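Local coordinates for alanine glyoxylate transaminase (Thermococcus litoralis, PDB 2ZC0), which probably catalyses the pyridoxal phosphate-dependent transfer of the amino group of alanine to glyoxylate, and works as a homodimer, at residues 78-83 with 101-106; 243-248 with 285-290. One frame throughout, in Å; residues are numbered along the deposited sequence.

Contact 1: residues 78-83 with 101-106; sequences PELREE and IVITIG. With PMP (4'-deoxy-4'-aminopyridoxal-5'-phosphate), chain F.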
ATOM      1  N   PRO A  78      23.871  10.769  23.411  1.00 44.93           N
ATOM      2  CA  PRO A  78      23.951   9.788  24.502  1.00 44.21           C
ATOM      3  C   PRO A  78      23.676  10.345  25.904  1.00 44.46           C
ATOM      4  O   PRO A  78      23.029   9.685  26.717  1.00 43.87           O
ATOM      5  CB  PRO A  78      25.372   9.235  24.371  1.00 44.07           C
ATOM      6  CG  PRO A  78      25.685   9.418  22.907  1.00 44.49           C
ATOM      7  CD  PRO A  78      25.110  10.774  22.607  1.00 43.15           C
ATOM      8  N   GLU A  79      24.169  11.547  26.193  1.00 44.93           N
ATOM      9  CA  GLU A  79      23.965  12.142  27.514  1.00 46.82           C
ATOM     10  C   GLU A  79      22.474  12.295  27.836  1.00 45.15           C
ATOM     11  O   GLU A  79      22.040  11.964  28.934  1.00 44.03           O
ATOM     12  CB  GLU A  79      24.640  13.524  27.610  1.00 50.13           C
ATOM     13  CG  GLU A  79      26.082  13.600  27.101  1.00 55.41           C
ATOM     14  CD  GLU A  79      26.183  13.399  25.599  1.00 56.24           C
ATOM     15  OE1 GLU A  79      25.296  13.896  24.873  1.00 58.63           O
ATOM     16  OE2 GLU A  79      27.147  12.756  25.144  1.00 58.10           O
ATOM     17  N   LEU A  80      21.702  12.798  26.873  1.00 44.35           N
ATOM     18  CA  LEU A  80      20.263  12.997  27.048  1.00 43.31           C
ATOM     19  C   LEU A  80      19.554  11.663  27.294  1.00 43.28           C
ATOM     20  O   LEU A  80      18.707  11.550  28.177  1.00 42.08           O
ATOM     21  CB  LEU A  80      19.657  13.663  25.805  1.00 42.76           C
ATOM     22  CG  LEU A  80      18.587  14.742  26.030  1.00 44.05           C
ATOM     23  CD1 LEU A  80      17.921  15.086  24.717  1.00 41.97           C
ATOM     24  CD2 LEU A  80      17.557  14.269  27.036  1.00 42.36           C
ATOM     25  N   ARG A  81      19.896  10.655  26.501  1.00 43.36           N
ATOM     26  CA  ARG A  81      19.289   9.347  26.657  1.00 44.70           C
ATOM     27  C   ARG A  81      19.567   8.805  28.062  1.00 44.70           C
ATOM     28  O   ARG A  81      18.681   8.233  28.698  1.00 43.55           O
ATOM     29  CB  ARG A  81      19.814   8.384  25.578  1.00 43.52           C
ATOM     30  CG  ARG A  81      19.104   8.505  24.209  1.00 43.94           C
ATOM     31  CD  ARG A  81      20.086   8.312  23.052  1.00 44.17           C
ATOM     32  NE  ARG A  81      20.972   7.177  23.293  1.00 46.09           N
ATOM     33  CZ  ARG A  81      22.155   7.012  22.714  1.00 47.49           C
ATOM     34  NH1 ARG A  81      22.881   5.945  23.001  1.00 50.82           N
ATOM     35  NH2 ARG A  81      22.618   7.914  21.860  1.00 48.99           N
ATOM     36  N   GLU A  82      20.787   9.001  28.554  1.00 45.20           N
ATOM     37  CA  GLU A  82      21.134   8.532  29.894  1.00 47.07           C
ATOM     38  C   GLU A  82      20.369   9.324  30.956  1.00 45.69           C
ATOM     39  O   GLU A  82      19.810   8.743  31.886  1.00 46.44           O
ATOM     40  CB  GLU A  82      22.648   8.639  30.122  1.00 49.61           C
ATOM     41  CG  GLU A  82      23.446   7.625  29.314  1.00 52.43           C
ATOM     42  CD  GLU A  82      24.942   7.903  29.300  1.00 55.45           C
ATOM     43  OE1 GLU A  82      25.698   7.055  28.773  1.00 55.75           O
ATOM     44  OE2 GLU A  82      25.363   8.968  29.806  1.00 58.31           O
ATOM     45  N   GLU A  83      20.320  10.643  30.815  1.00 45.27           N
ATOM     46  CA  GLU A  83      19.596  11.460  31.783  1.00 47.18           C
ATOM     47  C   GLU A  83      18.105  11.136  31.809  1.00 47.47           C
ATOM     48  O   GLU A  83      17.500  11.099  32.879  1.00 48.52           O
ATOM     49  CB  GLU A  83      19.810  12.949  31.502  1.00 47.59           C
ATOM     50  CG  GLU A  83      21.120  13.478  32.064  1.00 51.31           C
ATOM     51  CD  GLU A  83      21.153  13.457  33.588  1.00 54.00           C
ATOM     52  OE1 GLU A  83      22.247  13.233  34.157  1.00 54.70           O
ATOM     53  OE2 GLU A  83      20.088  13.673  34.218  1.00 54.68           O
ATOM     54  N   ILE A 101      15.959   4.180  24.141  1.00 38.04           N
ATOM     55  CA  ILE A 101      15.297   5.471  24.082  1.00 38.15           C
ATOM     56  C   ILE A 101      15.671   6.153  22.775  1.00 37.20           C
ATOM     57  O   ILE A 101      16.844   6.261  22.446  1.00 40.55           O
ATOM     58  CB  ILE A 101      15.706   6.376  25.281  1.00 38.08           C
ATOM     59  CG1 ILE A 101      15.104   5.827  26.582  1.00 36.93           C
ATOM     60  CG2 ILE A 101      15.267   7.811  25.034  1.00 34.31           C
ATOM     61  CD1 ILE A 101      15.439   6.666  27.827  1.00 37.62           C
ATOM     62  N   VAL A 102      14.663   6.576  22.023  1.00 37.51           N
ATOM     63  CA  VAL A 102      14.872   7.261  20.752  1.00 36.35           C
ATOM     64  C   VAL A 102      14.228   8.647  20.868  1.00 34.82           C
ATOM     65  O   VAL A 102      13.010   8.751  21.030  1.00 31.06           O
ATOM     66  CB  VAL A 102      14.204   6.497  19.568  1.00 35.35           C
ATOM     67  CG1 VAL A 102      14.495   7.209  18.252  1.00 36.82           C
ATOM     68  CG2 VAL A 102      14.703   5.060  19.526  1.00 33.13           C
ATOM     69  N   ILE A 103      15.067   9.685  20.803  1.00 34.62           N
ATOM     70  CA  ILE A 103      14.646  11.083  20.887  1.00 34.07           C
ATOM     71  C   ILE A 103      14.038  11.482  19.552  1.00 34.84           C
ATOM     72  O   ILE A 103      14.732  11.555  18.529  1.00 34.41           O
ATOM     73  CB  ILE A 103      15.827  12.051  21.157  1.00 34.76           C
ATOM     74  CG1 ILE A 103      16.588  11.619  22.412  1.00 36.81           C
ATOM     75  CG2 ILE A 103      15.314  13.481  21.325  1.00 35.85           C
ATOM     76  CD1 ILE A 103      15.709  11.368  23.596  1.00 36.17           C
ATOM     77  N   THR A 104      12.743  11.770  19.596  1.00 33.51           N
ATOM     78  CA  THR A 104      11.965  12.124  18.429  1.00 33.16           C
ATOM     79  C   THR A 104      11.499  13.575  18.488  1.00 33.30           C
ATOM     80  O   THR A 104      11.717  14.274  19.486  1.00 31.87           O
ATOM     81  CB  THR A 104      10.731  11.207  18.342  1.00 32.49           C
ATOM     82  OG1 THR A 104       9.977  11.317  19.554  1.00 32.62           O
ATOM     83  CG2 THR A 104      11.156   9.761  18.172  1.00 33.07           C
ATOM     84  N   ILE A 105      10.863  14.020  17.407  1.00 33.12           N
ATOM     85  CA  ILE A 105      10.336  15.378  17.304  1.00 35.16           C
ATOM     86  C   ILE A 105       9.028  15.404  18.089  1.00 35.00           C
ATOM     87  O   ILE A 105       7.941  15.402  17.510  1.00 35.37           O
ATOM     88  CB  ILE A 105      10.056  15.751  15.815  1.00 34.18           C
ATOM     89  CG1 ILE A 105      11.354  15.684  15.005  1.00 35.31           C
ATOM     90  CG2 ILE A 105       9.466  17.147  15.719  1.00 32.81           C
ATOM     91  CD1 ILE A 105      12.439  16.629  15.489  1.00 36.56           C
ATOM     92  N   GLY A 106       9.139  15.383  19.415  1.00 37.08           N
ATOM     93  CA  GLY A 106       7.958  15.393  20.269  1.00 35.94           C
ATOM     94  C   GLY A 106       7.241  14.053  20.326  1.00 36.49           C
ATOM     95  O   GLY A 106       7.670  13.086  19.704  1.00 34.51           O
TER
HETATM   96  N1  PMP F 409       0.136  12.851  22.978  1.00 61.96           N
HETATM   97  C2  PMP F 409      -0.930  13.509  23.485  1.00 61.40           C
HETATM   98  C2A PMP F 409      -2.016  12.658  24.146  1.00 59.78           C
HETATM   99  C3  PMP F 409      -1.029  14.925  23.412  1.00 60.96           C
HETATM  100  O3  PMP F 409      -2.141  15.565  23.941  1.00 59.18           O
HETATM  101  C4  PMP F 409       0.035  15.664  22.772  1.00 61.56           C
HETATM  102  C4A PMP F 409      -0.077  17.199  22.698  1.00 61.44           C
HETATM  103  N4A PMP F 409      -0.128  17.713  21.330  1.00 66.22           N
HETATM  104  C5  PMP F 409       1.226  14.861  22.210  1.00 60.83           C
HETATM  105  C6  PMP F 409       1.217  13.452  22.342  1.00 61.04           C
HETATM  106  C5A PMP F 409       2.425  15.526  21.508  1.00 58.98           C
HETATM  107  O4P PMP F 409       2.965  16.150  22.248  1.00 56.06           O
HETATM  108  P   PMP F 409       4.326  16.843  21.569  1.00 48.16           P
HETATM  109  O1P PMP F 409       6.023  16.273  22.192  1.00 57.73           O
HETATM  110  O2P PMP F 409       4.192  18.699  22.004  1.00 56.02           O
HETATM  111  O3P PMP F 409       4.380  16.693  19.762  1.00 56.25           O
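Arg-81 and Ile-101 meet where the first turns of helix 78-91 pass strand 101-104. The contact is carried by aliphatic groups, and no hydrogen bond links the two segments. Arg-81 CG lies 4.0 Å from Ile-101 CG2, and the two side chains run past each other in opposite directions. In Ile-101, chi1 of -70° sets CG1 beside the backbone N, and an extended chi2 then brings Ile-101 CD1 within 3.7 Å of Arg-81 O. Further along the strand, Leu-80 CD1 rests on Ile-103 CG1 at 4.4 Å. Arg-81 CG comes equally near the same CG1, so Ile-103 packs against two neighbouring residues of the helix. Arg-81 CG also passes 3.6 Å from Ile-101 O without a bond.

The polar end of Arg-81 finds its partners outside the two segments. Its chain bends at chi2 and chi3 and folds back along the helix start. There Pro-78 CA lies 3.5 Å above one guanidinium face, toward the rim. NH2 is hydrogen-bonded to Gly-76 O, and NE makes a weak bond to Pro-98 O. These bonds hold the buried guanidinium by the loops that lead into both segments.

Thr-104 OG1 donates to Gly-106 O (2.9 Å) across an inverse gamma turn centred on Ile-105. This turn leads to the cofactor phosphate.

Strand 101-104 pairs antiparallel with strand 256-259 in the large mixed sheet. Helix 78-91 packs on one side of it at 115° between the short axes. Val-102 faces away from helix 78-91, and its side chain touches helix 262-272. Leu-80 also touches Gln-284 of helix 281-292.

Contact 2: residues 243-248 with 285-290; sequences GTLSKV and YIALEY. With PMP (4'-deoxy-4'-aminopyridoxal-5'-phosphate), chain F.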
ATOM      1  N   GLY A 243       6.593   9.178  24.654  1.00 35.34           N
ATOM      2  CA  GLY A 243       6.536  10.237  25.634  1.00 35.87           C
ATOM      3  C   GLY A 243       7.095  11.549  25.147  1.00 37.78           C
ATOM      4  O   GLY A 243       7.478  11.688  23.986  1.00 38.62           O
ATOM      5  N   THR A 244       7.139  12.521  26.051  1.00 39.13           N
ATOM      6  CA  THR A 244       7.646  13.836  25.714  1.00 39.66           C
ATOM      7  C   THR A 244       7.815  14.730  26.930  1.00 39.23           C
ATOM      8  O   THR A 244       7.222  14.491  27.984  1.00 37.15           O
ATOM      9  CB  THR A 244       6.714  14.532  24.697  1.00 40.66           C
ATOM     10  OG1 THR A 244       7.175  15.866  24.469  1.00 43.21           O
ATOM     11  CG2 THR A 244       5.286  14.559  25.199  1.00 40.19           C
ATOM     12  N   LEU A 245       8.657  15.747  26.768  1.00 39.07           N
ATOM     13  CA  LEU A 245       8.939  16.727  27.811  1.00 39.58           C
ATOM     14  C   LEU A 245       8.250  18.036  27.458  1.00 40.43           C
ATOM     15  O   LEU A 245       8.411  19.037  28.158  1.00 40.02           O
ATOM     16  CB  LEU A 245      10.443  16.995  27.913  1.00 41.59           C
ATOM     17  CG  LEU A 245      11.323  16.245  28.913  1.00 43.41           C
ATOM     18  CD1 LEU A 245      12.752  16.738  28.759  1.00 43.56           C
ATOM     19  CD2 LEU A 245      10.834  16.487  30.341  1.00 43.61           C
ATOM     20  N   SER A 246       7.489  18.029  26.367  1.00 40.75           N
ATOM     21  CA  SER A 246       6.805  19.231  25.922  1.00 42.13           C
ATOM     22  C   SER A 246       5.947  19.901  27.008  1.00 42.68           C
ATOM     23  O   SER A 246       5.938  21.122  27.113  1.00 41.93           O
ATOM     24  CB  SER A 246       5.961  18.933  24.672  1.00 42.91           C
ATOM     25  OG  SER A 246       4.946  17.987  24.939  1.00 47.61           O
ATOM     26  N   LYS A 247       5.251  19.117  27.828  1.00 43.95           N
ATOM     27  CA  LYS A 247       4.413  19.707  28.875  1.00 46.65           C
ATOM     28  C   LYS A 247       5.211  20.135  30.104  1.00 47.45           C
ATOM     29  O   LYS A 247       4.647  20.658  31.061  1.00 48.50           O
ATOM     30  CB  LYS A 247       3.309  18.735  29.301  1.00 45.39           C
ATOM     31  CG  LYS A 247       2.553  18.111  28.135  1.00 47.10           C
ATOM     32  CD  LYS A 247       1.960  19.171  27.224  1.00 49.53           C
ATOM     33  CE  LYS A 247       1.741  18.616  25.821  1.00 54.38           C
ATOM     34  NZ  LYS A 247       0.846  17.425  25.812  1.00 55.25           N
ATOM     35  N   VAL A 248       6.520  19.913  30.069  1.00 46.76           N
ATOM     36  CA  VAL A 248       7.382  20.271  31.181  1.00 45.90           C
ATOM     37  C   VAL A 248       8.370  21.360  30.779  1.00 47.17           C
ATOM     38  O   VAL A 248       8.360  22.465  31.327  1.00 47.19           O
ATOM     39  CB  VAL A 248       8.186  19.045  31.676  1.00 47.86           C
ATOM     40  CG1 VAL A 248       9.165  19.455  32.770  1.00 45.77           C
ATOM     41  CG2 VAL A 248       7.234  17.962  32.177  1.00 46.35           C
ATOM     42  N   TYR A 285      20.184  19.694  24.102  1.00 43.02           N
ATOM     43  CA  TYR A 285      21.143  20.184  25.078  1.00 44.64           C
ATOM     44  C   TYR A 285      20.454  20.990  26.182  1.00 45.11           C
ATOM     45  O   TYR A 285      20.795  20.852  27.358  1.00 45.68           O
ATOM     46  CB  TYR A 285      22.236  20.997  24.372  1.00 42.51           C
ATOM     47  CG  TYR A 285      23.353  20.118  23.851  1.00 42.20           C
ATOM     48  CD1 TYR A 285      24.172  19.422  24.734  1.00 40.93           C
ATOM     49  CD2 TYR A 285      23.562  19.942  22.481  1.00 42.73           C
ATOM     50  CE1 TYR A 285      25.170  18.570  24.279  1.00 40.48           C
ATOM     51  CE2 TYR A 285      24.561  19.087  22.009  1.00 41.37           C
ATOM     52  CZ  TYR A 285      25.359  18.403  22.922  1.00 42.03           C
ATOM     53  OH  TYR A 285      26.337  17.532  22.488  1.00 43.85           O
ATOM     54  N   ILE A 286      19.474  21.809  25.806  1.00 44.29           N
ATOM     55  CA  ILE A 286      18.727  22.585  26.787  1.00 43.43           C
ATOM     56  C   ILE A 286      18.085  21.616  27.785  1.00 43.84           C
ATOM     57  O   ILE A 286      18.113  21.844  28.998  1.00 43.83           O
ATOM     58  CB  ILE A 286      17.607  23.425  26.130  1.00 43.56           C
ATOM     59  CG1 ILE A 286      18.196  24.617  25.370  1.00 42.44           C
ATOM     60  CG2 ILE A 286      16.638  23.933  27.198  1.00 44.77           C
ATOM     61  CD1 ILE A 286      17.133  25.536  24.786  1.00 36.78           C
ATOM     62  N   ALA A 287      17.504  20.539  27.260  1.00 44.75           N
ATOM     63  CA  ALA A 287      16.844  19.514  28.072  1.00 44.98           C
ATOM     64  C   ALA A 287      17.841  18.735  28.922  1.00 45.35           C
ATOM     65  O   ALA A 287      17.515  18.281  30.021  1.00 45.09           O
ATOM     66  CB  ALA A 287      16.072  18.543  27.167  1.00 43.56           C
ATOM     67  N   LEU A 288      19.051  18.571  28.395  1.00 46.68           N
ATOM     68  CA  LEU A 288      20.101  17.850  29.098  1.00 47.53           C
ATOM     69  C   LEU A 288      20.528  18.601  30.357  1.00 49.59           C
ATOM     70  O   LEU A 288      20.675  18.002  31.422  1.00 49.22           O
ATOM     71  CB  LEU A 288      21.312  17.646  28.186  1.00 46.18           C
ATOM     72  CG  LEU A 288      22.519  16.968  28.840  1.00 44.41           C
ATOM     73  CD1 LEU A 288      22.124  15.605  29.392  1.00 43.58           C
ATOM     74  CD2 LEU A 288      23.628  16.837  27.821  1.00 45.22           C
ATOM     75  N   GLU A 289      20.739  19.909  30.223  1.00 50.39           N
ATOM     76  CA  GLU A 289      21.135  20.741  31.355  1.00 51.63           C
ATOM     77  C   GLU A 289      19.983  20.876  32.335  1.00 51.10           C
ATOM     78  O   GLU A 289      20.171  20.796  33.545  1.00 50.34           O
ATOM     79  CB  GLU A 289      21.561  22.134  30.886  1.00 53.21           C
ATOM     80  CG  GLU A 289      22.974  22.193  30.343  1.00 58.28           C
ATOM     81  CD  GLU A 289      23.986  21.625  31.323  1.00 59.82           C
ATOM     82  OE1 GLU A 289      24.021  22.086  32.484  1.00 58.65           O
ATOM     83  OE2 GLU A 289      24.744  20.714  30.927  1.00 62.07           O
ATOM     84  N   TYR A 290      18.787  21.090  31.799  1.00 51.30           N
ATOM     85  CA  TYR A 290      17.593  21.225  32.616  1.00 50.19           C
ATOM     86  C   TYR A 290      17.523  20.047  33.582  1.00 52.38           C
ATOM     87  O   TYR A 290      17.323  20.220  34.784  1.00 51.82           O
ATOM     88  CB  TYR A 290      16.362  21.232  31.719  1.00 48.70           C
ATOM     89  CG  TYR A 290      15.046  21.324  32.452  1.00 48.09           C
ATOM     90  CD1 TYR A 290      14.450  22.560  32.710  1.00 47.76           C
ATOM     91  CD2 TYR A 290      14.387  20.173  32.879  1.00 47.02           C
ATOM     92  CE1 TYR A 290      13.228  22.641  33.374  1.00 48.59           C
ATOM     93  CE2 TYR A 290      13.167  20.246  33.546  1.00 48.84           C
ATOM     94  CZ  TYR A 290      12.595  21.482  33.791  1.00 48.21           C
ATOM     95  OH  TYR A 290      11.398  21.555  34.459  1.00 46.75           O
TER
HETATM   96  N1  PMP F 409       0.136  12.851  22.978  1.00 61.96           N
HETATM   97  C2  PMP F 409      -0.930  13.509  23.485  1.00 61.40           C
HETATM   98  C2A PMP F 409      -2.016  12.658  24.146  1.00 59.78           C
HETATM   99  C3  PMP F 409      -1.029  14.925  23.412  1.00 60.96           C
HETATM  100  O3  PMP F 409      -2.141  15.565  23.941  1.00 59.18           O
HETATM  101  C4  PMP F 409       0.035  15.664  22.772  1.00 61.56           C
HETATM  102  C4A PMP F 409      -0.077  17.199  22.698  1.00 61.44           C
HETATM  103  N4A PMP F 409      -0.128  17.713  21.330  1.00 66.22           N
HETATM  104  C5  PMP F 409       1.226  14.861  22.210  1.00 60.83           C
HETATM  105  C6  PMP F 409       1.217  13.452  22.342  1.00 61.04           C
HETATM  106  C5A PMP F 409       2.425  15.526  21.508  1.00 58.98           C
HETATM  107  O4P PMP F 409       2.965  16.150  22.248  1.00 56.06           O
HETATM  108  P   PMP F 409       4.326  16.843  21.569  1.00 48.16           P
HETATM  109  O1P PMP F 409       6.023  16.273  22.192  1.00 57.73           O
HETATM  110  O2P PMP F 409       4.192  18.699  22.004  1.00 56.02           O
HETATM  111  O3P PMP F 409       4.380  16.693  19.762  1.00 56.25           O
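The segment 243-248 belongs to the cofactor phosphate pocket, and its outer side packs on helix 281-292. Leu-245 CD1 touches Ala-287 CB at 4.1 Å. One turn on, Val-248 CG1 sits 3.5 Å from Tyr-290 OH, the two side chains crossing at about a right angle. CG1 is set anti to the Val-248 backbone N (chi1 176°), which extends it to the phenol end. No hydrogen bond joins the segments.

On the pocket side, Thr-244 OG1 is hydrogen-bonded to PMP O1P at 2.6 Å and also to Ile-255 O. Thr-244 OG1 also accepts from Ser-246 N (2.9 Å, N-H...O 165°), closing an ST turn. Together these bonds limit the rotation of the hydroxyl. Ser-246 OG is 3.1 Å from PMP O2P, a weak bond at most. The Lys-247 chain bends at chi2 and chi4 and brings NZ to 3.3 Å from PMP C4A. NZ is also hydrogen-bonded to Tyr-217 OH. PMP carries its amine on C4A, so the lysine is not joined to it here. A lysine in this place is typical of fold-type I aminotransferases, where it forms the internal aldimine with pyridoxal phosphate.

In the fold
Contact 1 closes before contact 2 opens along the chain, and their centres lie about 9 Å apart. Both reach the large mixed sheet, where strand 256-259 stands between strands 101-104 and 239-244. Their helices also meet: Leu-288 of helix 281-292 packs on Glu-79 and Glu-83 of helix 78-91, with Leu-288 CD2 3.5 Å from Glu-79 CB. The two helices thus pack on each other beside the sheet. Each contact also reaches the PMP phosphate, at Gly-106 in contact 1 and at Thr-244, the end of strand 239-244, in contact 2. The cofactor site is completed across the dimer by Tyr-71 of the second subunit.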